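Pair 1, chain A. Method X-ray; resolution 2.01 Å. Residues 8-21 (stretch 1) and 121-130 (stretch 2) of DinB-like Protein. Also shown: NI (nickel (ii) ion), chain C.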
# COMPACT_ATOMS: atom_id res chain seq x y z
N GLY A 8 -0.70 2.36 -18.33
CA GLY A 8 -1.31 3.56 -17.79
C GLY A 8 -1.42 3.50 -16.27
O GLY A 8 -1.19 4.50 -15.59
N PHE A 9 -1.78 2.33 -15.75
CA PHE A 9 -1.87 2.12 -14.31
C PHE A 9 -0.50 2.20 -13.67
O PHE A 9 -0.35 2.76 -12.59
CB PHE A 9 -2.54 0.79 -13.94
CG PHE A 9 -2.39 0.43 -12.48
CD1 PHE A 9 -3.11 1.10 -11.51
CD2 PHE A 9 -1.51 -0.56 -12.08
CE1 PHE A 9 -2.95 0.80 -10.17
CE2 PHE A 9 -1.35 -0.87 -10.74
CZ PHE A 9 -2.08 -0.18 -9.78
N LEU A 10 0.51 1.61 -14.32
CA LEU A 10 1.85 1.54 -13.75
C LEU A 10 2.54 2.91 -13.69
O LEU A 10 3.37 3.14 -12.81
CB LEU A 10 2.71 0.50 -14.49
CG LEU A 10 2.20 -0.93 -14.30
CD1 LEU A 10 2.90 -1.93 -15.19
CD2 LEU A 10 2.31 -1.34 -12.84
N GLN A 11 2.18 3.82 -14.59
CA GLN A 11 2.66 5.21 -14.53
C GLN A 11 2.10 5.92 -13.29
O GLN A 11 2.82 6.64 -12.60
CB GLN A 11 2.31 5.99 -15.81
N SER A 12 0.81 5.71 -13.01
CA SER A 12 0.21 6.18 -11.76
C SER A 12 0.81 5.44 -10.55
O SER A 12 1.25 6.07 -9.60
CB SER A 12 -1.32 6.00 -11.81
N TRP A 13 0.83 4.12 -10.61
CA TRP A 13 1.32 3.29 -9.50
C TRP A 13 2.78 3.54 -9.14
O TRP A 13 3.14 3.51 -7.96
CB TRP A 13 1.12 1.80 -9.83
CG TRP A 13 1.46 0.87 -8.70
CD1 TRP A 13 2.43 -0.07 -8.68
CD2 TRP A 13 0.82 0.82 -7.42
NE1 TRP A 13 2.45 -0.71 -7.46
CE2 TRP A 13 1.46 -0.18 -6.67
CE3 TRP A 13 -0.23 1.54 -6.82
CZ2 TRP A 13 1.11 -0.49 -5.36
CZ3 TRP A 13 -0.59 1.24 -5.52
CH2 TRP A 13 0.08 0.22 -4.81
N THR A 14 3.62 3.79 -10.14
CA THR A 14 5.05 4.06 -9.91
C THR A 14 5.25 5.33 -9.08
O THR A 14 6.07 5.33 -8.18
CB THR A 14 5.83 4.15 -11.26
OG1 THR A 14 5.70 2.90 -11.95
CG2 THR A 14 7.32 4.45 -11.04
N TYR A 15 4.50 6.40 -9.37
CA TYR A 15 4.57 7.63 -8.57
C TYR A 15 4.10 7.37 -7.13
O TYR A 15 4.67 7.89 -6.17
CB TYR A 15 3.74 8.77 -9.19
CG TYR A 15 3.75 10.05 -8.37
CD1 TYR A 15 2.88 10.23 -7.29
CD2 TYR A 15 4.66 11.09 -8.66
CE1 TYR A 15 2.90 11.40 -6.51
CE2 TYR A 15 4.68 12.27 -7.88
CZ TYR A 15 3.80 12.41 -6.82
OH TYR A 15 3.81 13.56 -6.05
N GLU A 16 3.04 6.58 -6.98
CA GLU A 16 2.48 6.28 -5.65
C GLU A 16 3.44 5.45 -4.82
O GLU A 16 3.66 5.74 -3.64
CB GLU A 16 1.14 5.56 -5.78
CG GLU A 16 0.03 6.39 -6.42
CD GLU A 16 -0.22 7.70 -5.71
OE1 GLU A 16 -0.20 7.73 -4.47
OE2 GLU A 16 -0.43 8.73 -6.37
N THR A 17 4.02 4.41 -5.41
CA THR A 17 4.93 3.54 -4.68
C THR A 17 6.25 4.22 -4.34
O THR A 17 6.75 4.07 -3.21
CB THR A 17 5.24 2.22 -5.43
OG1 THR A 17 5.87 2.51 -6.68
CG2 THR A 17 3.97 1.43 -5.68
N GLU A 18 6.82 4.97 -5.29
CA GLU A 18 8.06 5.71 -5.03
C GLU A 18 7.86 6.65 -3.84
O GLU A 18 8.68 6.68 -2.92
CB GLU A 18 8.52 6.51 -6.28
CG GLU A 18 9.17 5.65 -7.40
CD GLU A 18 9.72 6.45 -8.60
N SER A 19 6.77 7.40 -3.88
CA SER A 19 6.40 8.33 -2.80
C SER A 19 6.21 7.63 -1.44
O SER A 19 6.66 8.11 -0.43
CB SER A 19 5.14 9.10 -3.20
OG SER A 19 4.49 9.67 -2.05
N THR A 20 5.54 6.48 -1.44
CA THR A 20 5.28 5.75 -0.20
C THR A 20 6.57 5.17 0.36
O THR A 20 6.81 5.26 1.55
CB THR A 20 4.21 4.65 -0.42
OG1 THR A 20 3.04 5.26 -0.95
CG2 THR A 20 3.86 3.94 0.87
N GLN A 21 7.39 4.61 -0.52
CA GLN A 21 8.65 3.99 -0.13
C GLN A 21 9.62 4.99 0.47
O GLN A 21 10.35 4.65 1.41
CB GLN A 21 9.29 3.30 -1.34
CG GLN A 21 10.56 2.51 -1.04
CD GLN A 21 10.27 1.22 -0.30
OE1 GLN A 21 9.65 0.31 -0.85
NE2 GLN A 21 10.76 1.12 0.93
N PHE A 121 -10.69 -2.40 -8.41
CA PHE A 121 -9.79 -2.92 -7.38
C PHE A 121 -8.57 -2.01 -7.30
O PHE A 121 -8.10 -1.63 -6.21
CB PHE A 121 -9.33 -4.33 -7.66
CG PHE A 121 -10.37 -5.38 -7.37
CD1 PHE A 121 -11.39 -5.65 -8.27
CD2 PHE A 121 -10.31 -6.10 -6.20
CE1 PHE A 121 -12.32 -6.61 -8.00
CE2 PHE A 121 -11.23 -7.08 -5.95
CZ PHE A 121 -12.27 -7.31 -6.84
N LEU A 122 -8.03 -1.71 -8.48
CA LEU A 122 -6.72 -1.04 -8.58
C LEU A 122 -6.88 0.42 -8.15
O LEU A 122 -6.02 0.97 -7.50
CB LEU A 122 -6.15 -1.12 -10.00
CG LEU A 122 -5.61 -2.48 -10.47
CD1 LEU A 122 -4.99 -2.36 -11.83
CD2 LEU A 122 -4.62 -3.01 -9.51
N MSE A 123 -7.99 1.03 -8.54
CA MSE A 123 -8.30 2.39 -8.13
C MSE A 123 -8.39 2.44 -6.61
O MSE A 123 -7.97 3.41 -5.98
CB MSE A 123 -9.63 2.83 -8.73
CG MSE A 123 -10.04 4.23 -8.41
SE MSE A 123 -11.99 4.48 -8.65
CE MSE A 123 -12.68 3.37 -7.09
N THR A 124 -8.95 1.38 -6.04
CA THR A 124 -9.21 1.31 -4.61
C THR A 124 -7.90 1.16 -3.86
O THR A 124 -7.71 1.79 -2.83
CB THR A 124 -10.28 0.19 -4.28
OG1 THR A 124 -11.55 0.57 -4.84
CG2 THR A 124 -10.43 -0.01 -2.75
N LEU A 125 -6.98 0.37 -4.41
CA LEU A 125 -5.68 0.21 -3.83
C LEU A 125 -4.96 1.56 -3.66
O LEU A 125 -4.37 1.82 -2.61
CB LEU A 125 -4.83 -0.71 -4.71
CG LEU A 125 -3.42 -1.06 -4.28
CD1 LEU A 125 -3.41 -2.00 -3.07
CD2 LEU A 125 -2.68 -1.68 -5.44
N ILE A 126 -4.98 2.37 -4.71
CA ILE A 126 -4.27 3.65 -4.73
C ILE A 126 -4.89 4.63 -3.76
O ILE A 126 -4.16 5.30 -3.02
CB ILE A 126 -4.24 4.30 -6.16
CG1 ILE A 126 -3.36 3.48 -7.09
CG2 ILE A 126 -3.70 5.72 -6.11
CD1 ILE A 126 -3.33 3.98 -8.52
N ASN A 127 -6.21 4.72 -3.78
CA ASN A 127 -6.97 5.61 -2.93
C ASN A 127 -6.79 5.32 -1.43
O ASN A 127 -6.56 6.23 -0.62
CB ASN A 127 -8.45 5.52 -3.26
CG ASN A 127 -8.83 6.25 -4.52
OD1 ASN A 127 -8.01 6.93 -5.14
ND2 ASN A 127 -10.09 6.11 -4.91
N HIS A 128 -6.87 4.03 -1.09
CA HIS A 128 -6.68 3.54 0.28
C HIS A 128 -5.29 3.92 0.78
O HIS A 128 -5.17 4.52 1.85
CB HIS A 128 -6.91 2.02 0.34
CG HIS A 128 -6.64 1.39 1.68
ND1 HIS A 128 -5.52 0.62 1.93
CD2 HIS A 128 -7.36 1.39 2.83
CE1 HIS A 128 -5.56 0.19 3.18
NE2 HIS A 128 -6.66 0.65 3.75
N GLN A 129 -4.27 3.55 0.01
CA GLN A 129 -2.88 3.84 0.33
C GLN A 129 -2.61 5.33 0.53
O GLN A 129 -1.85 5.71 1.41
CB GLN A 129 -2.00 3.33 -0.79
CG GLN A 129 -0.51 3.41 -0.47
CD GLN A 129 0.33 2.82 -1.54
OE1 GLN A 129 1.04 1.84 -1.32
NE2 GLN A 129 0.27 3.42 -2.74
N ASN A 130 -3.26 6.16 -0.28
CA ASN A 130 -3.06 7.61 -0.27
C ASN A 130 -3.70 8.24 0.97
O ASN A 130 -3.15 9.15 1.58
CB ASN A 130 -3.66 8.20 -1.56
CG ASN A 130 -3.43 9.70 -1.71
OD1 ASN A 130 -2.58 10.30 -1.04
ND2 ASN A 130 -4.20 10.32 -2.60
NI NI C . -7.60 1.10 5.87
O HOH W 1 -1.35 5.37 -3.33
O HOH W 2 -8.34 1.15 8.16
O HOH W 3 -9.48 2.21 5.23
O HOH W 4 -8.85 -0.88 5.63

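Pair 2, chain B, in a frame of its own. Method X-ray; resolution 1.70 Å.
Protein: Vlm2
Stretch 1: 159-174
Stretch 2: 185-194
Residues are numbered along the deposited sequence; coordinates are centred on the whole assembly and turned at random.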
# COMPACT_ATOMS: atom_id res chain seq x y z
N LYS B 159 2.78 -13.00 16.51
CA LYS B 159 1.96 -13.29 15.33
C LYS B 159 0.57 -12.68 15.48
O LYS B 159 0.05 -12.05 14.55
CB LYS B 159 1.86 -14.81 15.13
N VAL B 160 -0.05 -12.84 16.65
CA VAL B 160 -1.40 -12.34 16.86
C VAL B 160 -1.42 -10.81 16.86
O VAL B 160 -2.35 -10.19 16.34
CB VAL B 160 -1.98 -12.91 18.16
CG1 VAL B 160 -3.45 -12.52 18.32
CG2 VAL B 160 -1.82 -14.43 18.21
N PHE B 161 -0.42 -10.19 17.48
CA PHE B 161 -0.38 -8.73 17.51
C PHE B 161 -0.29 -8.17 16.10
O PHE B 161 -0.95 -7.18 15.77
CB PHE B 161 0.80 -8.26 18.37
CG PHE B 161 1.02 -6.77 18.35
CD1 PHE B 161 0.46 -5.97 19.33
CD2 PHE B 161 1.79 -6.18 17.36
CE1 PHE B 161 0.65 -4.60 19.32
CE2 PHE B 161 1.99 -4.81 17.34
CZ PHE B 161 1.42 -4.02 18.32
N ILE B 162 0.54 -8.79 15.24
CA ILE B 162 0.67 -8.34 13.86
C ILE B 162 -0.66 -8.49 13.14
O ILE B 162 -1.09 -7.60 12.39
CB ILE B 162 1.77 -9.14 13.13
CG1 ILE B 162 3.14 -8.95 13.78
CG2 ILE B 162 1.79 -8.78 11.65
CD1 ILE B 162 3.58 -7.55 13.83
N LEU B 163 -1.31 -9.64 13.31
CA LEU B 163 -2.61 -9.86 12.71
C LEU B 163 -3.59 -8.78 13.15
O LEU B 163 -4.25 -8.14 12.33
CB LEU B 163 -3.12 -11.24 13.09
CG LEU B 163 -4.53 -11.64 12.65
CD1 LEU B 163 -4.68 -13.16 12.66
CD2 LEU B 163 -5.61 -11.00 13.58
N ALA B 164 -3.66 -8.54 14.46
CA ALA B 164 -4.62 -7.59 15.00
C ALA B 164 -4.36 -6.18 14.49
O ALA B 164 -5.28 -5.48 14.04
CB ALA B 164 -4.56 -7.60 16.53
N MET B 165 -3.10 -5.74 14.53
CA MET B 165 -2.80 -4.36 14.19
C MET B 165 -2.81 -4.10 12.69
O MET B 165 -3.09 -2.98 12.27
CB MET B 165 -1.44 -3.95 14.78
CG MET B 165 -1.35 -4.01 16.31
SD MET B 165 -2.73 -3.25 17.22
CE MET B 165 -2.79 -1.62 16.50
N GLY B 166 -2.49 -5.11 11.88
CA GLY B 166 -2.43 -4.91 10.44
C GLY B 166 -3.76 -5.15 9.76
O GLY B 166 -4.60 -4.24 9.68
N ILE B 167 -4.01 -6.38 9.32
CA ILE B 167 -5.27 -6.65 8.62
C ILE B 167 -6.46 -6.49 9.56
O ILE B 167 -7.55 -6.10 9.11
CB ILE B 167 -5.22 -8.04 7.94
CG1 ILE B 167 -6.46 -8.24 7.07
CG2 ILE B 167 -5.06 -9.17 8.98
CD1 ILE B 167 -6.22 -9.17 5.92
N GLY B 168 -6.31 -6.77 10.86
CA GLY B 168 -7.36 -6.43 11.80
C GLY B 168 -7.77 -4.97 11.69
O GLY B 168 -8.96 -4.64 11.69
N GLY B 169 -6.79 -4.09 11.56
CA GLY B 169 -7.09 -2.69 11.31
C GLY B 169 -7.76 -2.48 9.97
O GLY B 169 -8.80 -1.82 9.88
N MET B 170 -7.18 -3.05 8.90
CA MET B 170 -7.75 -2.88 7.56
C MET B 170 -9.23 -3.27 7.54
O MET B 170 -9.98 -2.77 6.70
CB MET B 170 -6.98 -3.72 6.52
CG MET B 170 -5.54 -3.25 6.16
SD MET B 170 -4.70 -4.46 5.08
CE MET B 170 -3.02 -3.83 4.96
N LEU B 171 -9.66 -4.15 8.46
CA LEU B 171 -11.03 -4.65 8.48
C LEU B 171 -11.88 -4.02 9.59
O LEU B 171 -12.92 -4.58 9.95
CB LEU B 171 -11.03 -6.17 8.63
CG LEU B 171 -10.48 -6.94 7.41
CD1 LEU B 171 -10.44 -8.45 7.68
CD2 LEU B 171 -11.33 -6.66 6.17
N ASP B 172 -11.46 -2.87 10.12
CA ASP B 172 -12.25 -2.14 11.13
C ASP B 172 -12.61 -3.04 12.32
O ASP B 172 -13.73 -3.01 12.85
CB ASP B 172 -13.50 -1.53 10.50
CG ASP B 172 -13.20 -0.26 9.71
OD1 ASP B 172 -12.91 0.78 10.34
OD2 ASP B 172 -13.24 -0.30 8.45
N GLN B 173 -11.65 -3.83 12.77
CA GLN B 173 -11.90 -4.77 13.85
C GLN B 173 -11.43 -4.21 15.20
O GLN B 173 -10.62 -3.28 15.28
CB GLN B 173 -11.20 -6.10 13.56
CG GLN B 173 -11.83 -6.84 12.41
CD GLN B 173 -13.10 -7.55 12.82
OE1 GLN B 173 -14.22 -7.09 12.53
NE2 GLN B 173 -12.94 -8.68 13.51
N ASP B 174 -11.99 -4.79 16.25
CA ASP B 174 -11.59 -4.53 17.62
C ASP B 174 -10.21 -5.14 17.85
O ASP B 174 -10.09 -6.33 18.17
CB ASP B 174 -12.62 -5.12 18.58
CG ASP B 174 -12.35 -4.75 20.02
OD1 ASP B 174 -11.18 -4.49 20.37
OD2 ASP B 174 -13.33 -4.73 20.81
N GLU B 185 -8.24 -18.54 16.42
CA GLU B 185 -9.52 -17.90 16.74
C GLU B 185 -9.55 -16.45 16.25
O GLU B 185 -10.59 -15.98 15.78
CB GLU B 185 -9.79 -17.96 18.24
CG GLU B 185 -10.16 -19.35 18.72
CD GLU B 185 -10.29 -19.46 20.23
OE1 GLU B 185 -10.57 -18.43 20.88
OE2 GLU B 185 -10.11 -20.57 20.76
N ALA B 186 -8.42 -15.73 16.35
CA ALA B 186 -8.36 -14.39 15.78
C ALA B 186 -8.57 -14.44 14.27
O ALA B 186 -9.28 -13.60 13.70
CB ALA B 186 -7.02 -13.73 16.11
N LYS B 187 -7.96 -15.42 13.60
CA LYS B 187 -8.14 -15.55 12.16
C LYS B 187 -9.60 -15.79 11.82
O LYS B 187 -10.12 -15.24 10.84
CB LYS B 187 -7.27 -16.69 11.62
CG LYS B 187 -5.77 -16.36 11.66
CD LYS B 187 -4.98 -17.10 10.59
CE LYS B 187 -4.88 -18.59 10.85
NZ LYS B 187 -4.10 -19.24 9.75
N GLN B 188 -10.29 -16.61 12.62
CA GLN B 188 -11.68 -16.92 12.30
C GLN B 188 -12.56 -15.69 12.45
O GLN B 188 -13.51 -15.52 11.67
CB GLN B 188 -12.19 -18.05 13.19
CG GLN B 188 -13.54 -18.57 12.72
CD GLN B 188 -13.49 -19.08 11.29
OE1 GLN B 188 -12.68 -19.95 10.96
NE2 GLN B 188 -14.35 -18.53 10.43
N LEU B 189 -12.27 -14.83 13.42
CA LEU B 189 -13.04 -13.59 13.53
C LEU B 189 -12.86 -12.73 12.29
O LEU B 189 -13.82 -12.10 11.82
CB LEU B 189 -12.63 -12.79 14.76
CG LEU B 189 -13.08 -13.28 16.14
CD1 LEU B 189 -12.64 -12.25 17.17
CD2 LEU B 189 -14.58 -13.49 16.17
N LEU B 190 -11.65 -12.66 11.75
CA LEU B 190 -11.45 -11.90 10.54
C LEU B 190 -12.25 -12.48 9.38
O LEU B 190 -12.86 -11.74 8.60
CB LEU B 190 -9.96 -11.84 10.17
CG LEU B 190 -9.02 -11.20 11.19
CD1 LEU B 190 -7.62 -11.12 10.61
CD2 LEU B 190 -9.50 -9.81 11.61
N LEU B 191 -12.27 -13.81 9.25
CA LEU B 191 -13.04 -14.44 8.18
C LEU B 191 -14.53 -14.20 8.38
O LEU B 191 -15.25 -13.90 7.42
CB LEU B 191 -12.72 -15.94 8.12
CG LEU B 191 -11.26 -16.26 7.78
CD1 LEU B 191 -10.97 -17.75 7.94
CD2 LEU B 191 -10.94 -15.82 6.38
N ASP B 192 -15.00 -14.31 9.62
CA ASP B 192 -16.39 -14.02 9.93
C ASP B 192 -16.77 -12.61 9.48
O ASP B 192 -17.88 -12.38 8.96
CB ASP B 192 -16.62 -14.18 11.43
CG ASP B 192 -16.65 -15.63 11.88
OD1 ASP B 192 -16.74 -16.54 11.01
OD2 ASP B 192 -16.60 -15.86 13.10
N ARG B 193 -15.88 -11.66 9.69
CA ARG B 193 -16.11 -10.28 9.25
C ARG B 193 -16.08 -10.15 7.74
O ARG B 193 -16.84 -9.35 7.17
CB ARG B 193 -15.05 -9.37 9.90
CG ARG B 193 -14.82 -8.01 9.21
CD ARG B 193 -16.04 -7.07 9.28
NE ARG B 193 -15.76 -5.78 8.64
CZ ARG B 193 -15.73 -5.59 7.32
NH1 ARG B 193 -15.96 -6.60 6.49
NH2 ARG B 193 -15.46 -4.39 6.83
N ALA B 194 -15.25 -10.92 7.06
CA ALA B 194 -15.03 -10.70 5.64
C ALA B 194 -15.98 -11.49 4.75
O ALA B 194 -16.21 -11.08 3.60
CB ALA B 194 -13.59 -11.06 5.26
O HOH W 5 -15.67 -4.49 11.14

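Pair 1 and pair 2 place two helical stretches side by side, running in nearly the same direction. The angle between helix directions is 25° in pair 1 and 16° in pair 2, with axes 11.1 Å and 10.6 Å apart at closest approach. Fourteen central residues superpose with an RMSD of 0.5 Å. The buried areas are also similar, 493 Å² and 517 Å².

The first stretch differs in continuity. In pair 1 it is helical throughout. In pair 2 the helix breaks at Gly B166, resumes at Ile B167, and leaves helical geometry at Leu B171. The match therefore skips a residue: Phe A9 falls on Leu B163, but Leu A10 falls on Met B165.

Ile A126 and Leu B190 occupy the same central position. Both point CA-to-CB sideways, and the side-chain end comes nearer the partner. Ile A126 sits as a knob among Phe A9, Ser A12, Trp A13 and Glu A16. Its CD1 is 3.6 Å from Phe A9 CE1. In pair 2, Leu B190 CD1 lies 3.6 Å from Leu B163 CD2 and 3.6 Å from Ile B167 CG2.

At the Phe A9 and Leu B163 position, the partners differ in size. Leu A122 packs over one face of the Phe A9 ring, its CD1 3.8 Å from the ring centroid in a CH-pi contact. The matching Ala B186 is small, and its CB is 4.0 Å from Leu B163 CD2.

The strongest contrast is Trp A13 against Gly B168. Trp A13 brings a broad ring to the partner: CH2 is 3.4 Å from Leu A125 CD2, and CE3 is 3.7 Å from Ile A126 CG1. Gly B168 offers only backbone here, and Leu B190 CD2 approaches its CA at 4.0 Å. A CB on Gly B168 would clash with Ala B164 O.

Glu A16 matches Leu B171, with side-chain centres 0.5 Å apart. Glu A16 packs through its aliphatic part, CG lying 3.8 Å from Ile A126 CG2. Its OE1 accepts a 2.9 Å hydrogen bond from water 1. That water also donates to Ile A126 O (2.8 Å) and accepts from Gln A129 NE2 (2.6 Å), so it bridges the stretches. Leu B171 is wholly apolar in its side chain, with CD1 4.2 Å from Leu B190 CB.

Gln A129 matches Arg B193. Pair 2 also has a water between the stretches here: water 5 accepts from Arg B193 NE at 2.8 Å and lies 3.0 Å from Asp B172 O.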